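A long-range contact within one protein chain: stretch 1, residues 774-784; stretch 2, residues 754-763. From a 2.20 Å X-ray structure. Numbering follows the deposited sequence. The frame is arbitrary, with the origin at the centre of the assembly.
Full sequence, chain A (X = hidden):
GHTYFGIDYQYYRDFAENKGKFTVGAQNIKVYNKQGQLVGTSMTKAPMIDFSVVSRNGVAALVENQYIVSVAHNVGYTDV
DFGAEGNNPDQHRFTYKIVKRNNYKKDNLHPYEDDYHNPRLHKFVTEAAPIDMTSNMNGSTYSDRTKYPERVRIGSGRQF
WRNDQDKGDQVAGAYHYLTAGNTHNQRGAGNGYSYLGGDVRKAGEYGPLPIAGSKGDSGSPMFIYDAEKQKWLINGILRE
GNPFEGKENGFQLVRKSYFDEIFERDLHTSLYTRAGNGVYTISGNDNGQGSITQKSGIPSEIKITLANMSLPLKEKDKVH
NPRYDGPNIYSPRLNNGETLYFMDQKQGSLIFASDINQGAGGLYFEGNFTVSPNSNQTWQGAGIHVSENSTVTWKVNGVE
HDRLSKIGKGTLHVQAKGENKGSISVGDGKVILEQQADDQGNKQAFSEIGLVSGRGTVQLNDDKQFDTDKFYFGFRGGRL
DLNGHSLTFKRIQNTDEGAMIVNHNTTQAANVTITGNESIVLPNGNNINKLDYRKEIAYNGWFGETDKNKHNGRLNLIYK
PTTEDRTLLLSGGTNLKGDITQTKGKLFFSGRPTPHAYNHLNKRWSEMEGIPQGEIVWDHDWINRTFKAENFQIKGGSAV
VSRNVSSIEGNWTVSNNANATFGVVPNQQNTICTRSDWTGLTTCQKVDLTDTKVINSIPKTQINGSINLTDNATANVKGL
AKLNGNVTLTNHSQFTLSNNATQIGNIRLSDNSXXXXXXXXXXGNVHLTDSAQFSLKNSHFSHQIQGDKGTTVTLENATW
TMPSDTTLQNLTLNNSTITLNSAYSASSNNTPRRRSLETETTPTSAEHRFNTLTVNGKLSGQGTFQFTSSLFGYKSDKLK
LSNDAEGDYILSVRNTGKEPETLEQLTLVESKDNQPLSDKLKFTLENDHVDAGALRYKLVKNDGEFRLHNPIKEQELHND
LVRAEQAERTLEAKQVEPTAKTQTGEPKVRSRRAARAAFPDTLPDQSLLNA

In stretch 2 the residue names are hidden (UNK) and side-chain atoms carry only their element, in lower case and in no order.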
ATOM      1  N   PHE A 774      21.585  -1.901   5.985  1.00 38.76           N
ATOM      2  CA  PHE A 774      21.285  -2.637   4.766  1.00 35.14           C
ATOM      3  C   PHE A 774      22.483  -2.631   3.836  1.00 37.78           C
ATOM      4  O   PHE A 774      23.026  -1.575   3.508  1.00 38.18           O
ATOM      5  CB  PHE A 774      20.070  -2.055   4.043  1.00 32.42           C
ATOM      6  CG  PHE A 774      19.779  -2.716   2.717  1.00 35.49           C
ATOM      7  CD1 PHE A 774      19.312  -4.021   2.666  1.00 35.43           C
ATOM      8  CD2 PHE A 774      19.970  -2.030   1.525  1.00 32.31           C
ATOM      9  CE1 PHE A 774      19.039  -4.629   1.449  1.00 31.59           C
ATOM     10  CE2 PHE A 774      19.700  -2.631   0.308  1.00 28.86           C
ATOM     11  CZ  PHE A 774      19.234  -3.933   0.271  1.00 34.39           C
ATOM     12  N   SER A 775      22.879  -3.821   3.403  1.00 35.49           N
ATOM     13  CA  SER A 775      24.050  -3.978   2.567  1.00 31.56           C
ATOM     14  C   SER A 775      23.688  -4.600   1.211  1.00 35.67           C
ATOM     15  O   SER A 775      23.009  -5.625   1.135  1.00 33.94           O
ATOM     16  CB  SER A 775      25.099  -4.813   3.300  1.00 32.23           C
ATOM     17  OG  SER A 775      26.370  -4.690   2.689  1.00 46.13           O
ATOM     18  N   LEU A 776      24.143  -3.956   0.144  1.00 34.79           N
ATOM     19  CA  LEU A 776      23.877  -4.406  -1.212  1.00 31.21           C
ATOM     20  C   LEU A 776      25.205  -4.686  -1.885  1.00 35.24           C
ATOM     21  O   LEU A 776      25.961  -3.761  -2.178  1.00 39.66           O
ATOM     22  CB  LEU A 776      23.136  -3.314  -1.973  1.00 30.38           C
ATOM     23  CG  LEU A 776      22.708  -3.603  -3.405  1.00 33.80           C
ATOM     24  CD1 LEU A 776      21.760  -4.790  -3.445  1.00 32.41           C
ATOM     25  CD2 LEU A 776      22.044  -2.369  -3.980  1.00 35.64           C
ATOM     26  N   LYS A 777      25.503  -5.960  -2.114  1.00 35.43           N
ATOM     27  CA  LYS A 777      26.793  -6.344  -2.678  1.00 37.88           C
ATOM     28  C   LYS A 777      26.617  -7.076  -3.992  1.00 34.94           C
ATOM     29  O   LYS A 777      25.741  -7.926  -4.116  1.00 32.96           O
ATOM     30  CB  LYS A 777      27.559  -7.248  -1.709  1.00 35.53           C
ATOM     31  CG  LYS A 777      27.487  -6.821  -0.261  1.00 39.18           C
ATOM     32  CD  LYS A 777      28.293  -7.754   0.631  1.00 44.83           C
ATOM     33  CE  LYS A 777      28.131  -7.375   2.101  1.00 52.68           C
ATOM     34  NZ  LYS A 777      29.062  -8.125   2.991  1.00 54.57           N
ATOM     35  N   ASN A 778      27.458  -6.747  -4.966  1.00 35.38           N
ATOM     36  CA  ASN A 778      27.510  -7.494  -6.214  1.00 33.30           C
ATOM     37  C   ASN A 778      26.130  -7.722  -6.805  1.00 31.88           C
ATOM     38  O   ASN A 778      25.860  -8.777  -7.376  1.00 33.03           O
ATOM     39  CB  ASN A 778      28.201  -8.837  -5.990  1.00 33.28           C
ATOM     40  CG  ASN A 778      29.531  -8.693  -5.285  1.00 41.74           C
ATOM     41  OD1 ASN A 778      29.630  -8.882  -4.072  1.00 46.53           O
ATOM     42  ND2 ASN A 778      30.561  -8.337  -6.038  1.00 44.38           N
ATOM     43  N   SER A 779      25.259  -6.731  -6.667  1.00 29.42           N
ATOM     44  CA  SER A 779      23.892  -6.862  -7.146  1.00 30.80           C
ATOM     45  C   SER A 779      23.446  -5.611  -7.872  1.00 33.41           C
ATOM     46  O   SER A 779      24.046  -4.546  -7.735  1.00 32.46           O
ATOM     47  CB  SER A 779      22.938  -7.108  -5.976  1.00 31.72           C
ATOM     48  OG  SER A 779      23.363  -8.198  -5.177  1.00 36.37           O
ATOM     49  N   HIS A 780      22.382  -5.750  -8.652  1.00 35.69           N
ATOM     50  CA  HIS A 780      21.685  -4.595  -9.183  1.00 39.11           C
ATOM     51  C   HIS A 780      20.314  -4.518  -8.526  1.00 36.43           C
ATOM     52  O   HIS A 780      19.644  -5.536  -8.340  1.00 32.76           O
ATOM     53  CB  HIS A 780      21.541  -4.652 -10.706  1.00 36.64           C
ATOM     54  CG  HIS A 780      20.618  -3.603 -11.248  1.00 45.00           C
ATOM     55  ND1 HIS A 780      21.023  -2.307 -11.490  1.00 45.63           N
ATOM     56  CD2 HIS A 780      19.299  -3.648 -11.558  1.00 41.37           C
ATOM     57  CE1 HIS A 780      20.000  -1.604 -11.944  1.00 42.27           C
ATOM     58  NE2 HIS A 780      18.942  -2.395 -11.995  1.00 44.54           N
ATOM     59  N   PHE A 781      19.912  -3.303  -8.173  1.00 33.77           N
ATOM     60  CA  PHE A 781      18.664  -3.069  -7.469  1.00 29.25           C
ATOM     61  C   PHE A 781      17.987  -1.842  -8.065  1.00 34.87           C
ATOM     62  O   PHE A 781      18.652  -0.849  -8.380  1.00 33.25           O
ATOM     63  CB  PHE A 781      18.955  -2.857  -5.989  1.00 31.49           C
ATOM     64  CG  PHE A 781      17.738  -2.606  -5.154  1.00 32.27           C
ATOM     65  CD1 PHE A 781      16.802  -3.607  -4.948  1.00 27.97           C
ATOM     66  CD2 PHE A 781      17.548  -1.374  -4.546  1.00 27.96           C
ATOM     67  CE1 PHE A 781      15.690  -3.381  -4.165  1.00 28.51           C
ATOM     68  CE2 PHE A 781      16.436  -1.137  -3.764  1.00 28.28           C
ATOM     69  CZ  PHE A 781      15.504  -2.141  -3.569  1.00 29.57           C
ATOM     70  N   SER A 782      16.668  -1.914  -8.226  1.00 34.75           N
ATOM     71  CA  SER A 782      15.924  -0.870  -8.922  1.00 34.36           C
ATOM     72  C   SER A 782      14.671  -0.444  -8.171  1.00 31.85           C
ATOM     73  O   SER A 782      13.701   0.003  -8.781  1.00 35.46           O
ATOM     74  CB  SER A 782      15.533  -1.345 -10.321  1.00 36.67           C
ATOM     75  OG  SER A 782      14.613  -2.421 -10.236  1.00 34.80           O
ATOM     76  N   HIS A 783      14.690  -0.582  -6.848  1.00 32.87           N
ATOM     77  CA  HIS A 783      13.541  -0.188  -6.038  1.00 35.19           C
ATOM     78  C   HIS A 783      13.895   0.842  -4.963  1.00 32.00           C
ATOM     79  O   HIS A 783      14.986   1.408  -4.966  1.00 35.88           O
ATOM     80  CB  HIS A 783      12.844  -1.418  -5.445  1.00 33.48           C
ATOM     81  CG  HIS A 783      12.232  -2.313  -6.478  1.00 33.69           C
ATOM     82  ND1 HIS A 783      10.895  -2.262  -6.813  1.00 37.61           N
ATOM     83  CD2 HIS A 783      12.779  -3.266  -7.269  1.00 32.89           C
ATOM     84  CE1 HIS A 783      10.644  -3.150  -7.757  1.00 31.80           C
ATOM     85  NE2 HIS A 783      11.772  -3.772  -8.053  1.00 34.54           N
ATOM     86  N   GLN A 784      12.957   1.090  -4.058  1.00 36.44           N
ATOM     87  CA  GLN A 784      13.085   2.183  -3.098  1.00 41.87           C
ATOM     88  C   GLN A 784      13.861   1.777  -1.846  1.00 40.22           C
ATOM     89  O   GLN A 784      13.691   0.672  -1.334  1.00 39.90           O
ATOM     90  CB  GLN A 784      11.693   2.725  -2.718  1.00 36.87           C
ATOM     91  CG  GLN A 784      10.964   3.443  -3.864  1.00 52.07           C
ATOM     92  CD  GLN A 784       9.485   3.740  -3.573  1.00 62.14           C
ATOM     93  OE1 GLN A 784       9.080   3.904  -2.420  1.00 57.57           O
ATOM     94  NE2 GLN A 784       8.678   3.811  -4.633  1.00 54.32           N
ATOM     95  N   UNK A 754      20.246  -6.362  10.600  1.00 37.02           N
ATOM     96  CA  UNK A 754      21.047  -6.211   9.397  1.00 36.36           C
ATOM     97  C   UNK A 754      20.451  -7.009   8.246  1.00 36.95           C
ATOM     98  O   UNK A 754      19.945  -8.113   8.446  1.00 36.30           O
ATOM     99  o   UNK A 754      23.103  -5.965  10.655  1.00 45.09           O
ATOM    100  c   UNK A 754      23.284  -6.617   8.340  1.00 41.44           C
ATOM    101  c   UNK A 754      22.472  -6.728   9.620  1.00 39.75           C
ATOM    102  N   UNK A 755      20.515  -6.454   7.041  1.00 34.56           N
ATOM    103  CA  UNK A 755      20.091  -7.184   5.852  1.00 35.96           C
ATOM    104  C   UNK A 755      21.129  -7.047   4.750  1.00 36.40           C
ATOM    105  O   UNK A 755      21.797  -6.024   4.647  1.00 39.15           O
ATOM    106  c   UNK A 755      18.735  -6.698   5.375  1.00 36.16           C
ATOM    107  N   UNK A 756      21.263  -8.084   3.928  1.00 33.80           N
ATOM    108  CA  UNK A 756      22.243  -8.079   2.854  1.00 26.51           C
ATOM    109  C   UNK A 756      21.699  -8.761   1.614  1.00 31.46           C
ATOM    110  O   UNK A 756      21.127  -9.844   1.694  1.00 33.84           O
ATOM    111  c   UNK A 756      23.521  -8.818   3.264  1.00 29.93           C
ATOM    112  o   UNK A 756      24.126  -8.147   4.373  1.00 36.95           O
ATOM    113  c   UNK A 756      24.504  -8.870   2.104  1.00 32.40           C
ATOM    114  N   UNK A 757      21.875  -8.125   0.465  1.00 34.02           N
ATOM    115  CA  UNK A 757      21.556  -8.762  -0.802  1.00 29.22           C
ATOM    116  C   UNK A 757      22.859  -8.936  -1.551  1.00 29.24           C
ATOM    117  O   UNK A 757      23.393  -7.977  -2.115  1.00 32.38           O
ATOM    118  c   UNK A 757      19.220  -7.823  -0.950  1.00 27.78           C
ATOM    119  c   UNK A 757      20.417  -8.513  -3.038  1.00 24.74           C
ATOM    120  c   UNK A 757      20.570  -7.920  -1.644  1.00 27.25           C
ATOM    121  N   UNK A 758      23.386 -10.155  -1.531  1.00 33.29           N
ATOM    122  CA  UNK A 758      24.654 -10.456  -2.187  1.00 32.54           C
ATOM    123  C   UNK A 758      24.427 -11.238  -3.476  1.00 30.20           C
ATOM    124  O   UNK A 758      24.060 -12.412  -3.447  1.00 33.79           O
ATOM    125  o   UNK A 758      27.114 -11.439  -3.052  1.00 35.08           O
ATOM    126  c   UNK A 758      26.974 -11.432  -1.812  1.00 35.38           C
ATOM    127  o   UNK A 758      27.930 -11.587  -1.021  1.00 41.67           O
ATOM    128  c   UNK A 758      25.578 -11.230  -1.238  1.00 31.54           C
ATOM    129  N   UNK A 759      24.655 -10.585  -4.607  1.00 31.88           N
ATOM    130  CA  UNK A 759      24.445 -11.213  -5.904  1.00 28.60           C
ATOM    131  C   UNK A 759      23.090 -11.913  -5.954  1.00 30.99           C
ATOM    132  O   UNK A 759      23.001 -13.101  -6.249  1.00 30.70           O
ATOM    133  c   UNK A 759      25.570 -12.203  -6.210  1.00 31.45           C
ATOM    134  c   UNK A 759      25.496 -12.753  -7.629  1.00 33.54           C
ATOM    135  o   UNK A 759      25.093 -12.054  -8.560  1.00 34.66           O
ATOM    136  n   UNK A 759      25.890 -14.010  -7.797  1.00 30.09           N
ATOM    137  N   UNK A 760      22.035 -11.169  -5.651  1.00 29.78           N
ATOM    138  CA  UNK A 760      20.685 -11.707  -5.696  1.00 30.60           C
ATOM    139  C   UNK A 760      19.704 -10.629  -6.134  1.00 32.30           C
ATOM    140  O   UNK A 760      20.092  -9.483  -6.360  1.00 28.83           O
ATOM    141  c   UNK A 760      20.292 -12.266  -4.341  1.00 31.42           C
ATOM    142  N   UNK A 761      18.430 -10.995  -6.224  1.00 29.37           N
ATOM    143  CA  UNK A 761      17.425 -10.111  -6.799  1.00 28.51           C
ATOM    144  C   UNK A 761      16.314  -9.751  -5.828  1.00 29.33           C
ATOM    145  O   UNK A 761      15.368 -10.518  -5.637  1.00 31.06           O
ATOM    146  c   UNK A 761      17.883 -11.533  -8.831  1.00 43.50           C
ATOM    147  n   UNK A 761      17.684 -12.843  -8.957  1.00 38.26           N
ATOM    148  o   UNK A 761      18.871 -10.963  -9.301  1.00 46.72           O
ATOM    149  c   UNK A 761      16.838 -10.759  -8.048  1.00 35.13           C
ATOM    150  N   UNK A 762      16.430  -8.579  -5.212  1.00 30.78           N
ATOM    151  CA  UNK A 762      15.376  -8.077  -4.343  1.00 29.48           C
ATOM    152  C   UNK A 762      14.410  -7.236  -5.157  1.00 31.80           C
ATOM    153  O   UNK A 762      14.713  -6.103  -5.533  1.00 33.86           O
ATOM    154  c   UNK A 762      13.904  -7.503  -1.751  1.00 28.03           C
ATOM    155  c   UNK A 762      15.947  -7.247  -3.192  1.00 29.01           C
ATOM    156  c   UNK A 762      15.571  -5.725  -1.239  1.00 28.05           C
ATOM    157  c   UNK A 762      14.901  -6.521  -2.341  1.00 30.06           C
ATOM    158  N   UNK A 763      13.252  -7.814  -5.439  1.00 29.41           N
ATOM    159  CA  UNK A 763      12.179  -7.115  -6.117  1.00 27.59           C
ATOM    160  C   UNK A 763      11.195  -6.563  -5.087  1.00 32.65           C
ATOM    161  O   UNK A 763      10.149  -7.161  -4.822  1.00 31.76           O
ATOM    162  o   UNK A 763       9.887  -6.320  -7.432  1.00 34.23           O
ATOM    163  n   UNK A 763       9.716  -8.134  -8.745  1.00 39.24           N
ATOM    164  c   UNK A 763      11.486  -8.063  -7.098  1.00 28.80           C
ATOM    165  c   UNK A 763      10.292  -7.428  -7.776  1.00 36.53           C
TER
HETATM  166  O   HOH W   1      26.704  -8.424   4.987  1.00 42.38           O
HETATM  167  O   HOH W   2      27.901 -11.003   1.633  1.00 47.94           O
HETATM  168  O   HOH W   3      18.736  -7.014  -5.873  1.00 28.49           O
HETATM  169  O   HOH W   4      21.412  -8.381  -8.660  1.00 34.00           O
HETATM  170  O   HOH W   5      18.923  -8.363 -10.222  1.00 43.47           O
HETATM  171  O   HOH W   6      15.767  -4.843  -8.023  1.00 28.70           O

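Position 754 has a side chain of two carbons and one oxygen, with the first carbon bearing both the oxygen and the second carbon; its terminal carbon comes no closer to stretch 1 than 5.5 Å, to Phe774 N. A beta-branched hydroxyl identifies Thr754.

Position 755 carries one carbon, CB, 3.9 Å from Phe774 CD1, so it is Ala755. Its O accepts from Ser775 N at 2.8 Å.

Position 756 repeats the fork of one oxygen and one carbon on CB. The oxygen lies 3.6 Å from Ser775 CB and the terminal carbon 3.9 Å from Lys777 CE. This is Thr756; water 1 joins its OG1 (2.7 Å) to Lys777 NZ (3.1 Å).

Position 757 has three carbons, forked at CB, and no polar atom. One terminal carbon lies 4.0 Å from Phe774 CE1, at the edge of the ring. CB is 3.8 Å from Leu776 CD1. The fork fits Val757.

Position 758 shows two carbons, the second carrying two oxygens, one of them 4.2 Å from Lys777 CD. The carboxylate shape fits Asp758. Water 2 donates to its OD2 at 2.7 Å.

Position 759 has two carbons, the second bearing one oxygen and one nitrogen: an amide. CB lies 4.3 Å from Asn778 CB; hence Asn759.

Position 760 has CB alone, pointing away from stretch 1: Ala760. Its N donates to Ser779 OG at 3.3 Å, and Ser779 OG donates to Lys777 O at 2.6 Å.

Position 761 has two carbons, the second carrying one oxygen and one nitrogen, and CB points away; the side chain makes no direct contact with stretch 1. This is Asn761.

Position 762 has four carbons forked at the second, which sits 3.7 Å from Phe781 CE1; this is Leu762, with CD2 4.3 Å from Phe774 CZ.

Position 763 has two carbons, the second carrying one oxygen and one nitrogen; the oxygen lies 3.2 Å from His783 NE2, at an angle too poor for a hydrogen bond. It is Asn763.

The contact works as a parallel strand pair, with axes at 10° and a closest approach of 4.6 Å. Val757 N to Ser775 O (2.8 Å), Lys777 N to Val757 O (2.9 Å) and Asn759 N to Lys777 O (2.9 Å) continue the ladder begun at Ser775. Phe774, Leu776, Ala755 and Val757 share the apolar face; Ser775, Lys777, Thr756 and Asp758 share the other. Beyond the turn the backbones separate, and water 3 bridges Leu762 N (2.9 Å) and His780 O (3.0 Å).

Stretch 2 (754-763) TATVDNANLN
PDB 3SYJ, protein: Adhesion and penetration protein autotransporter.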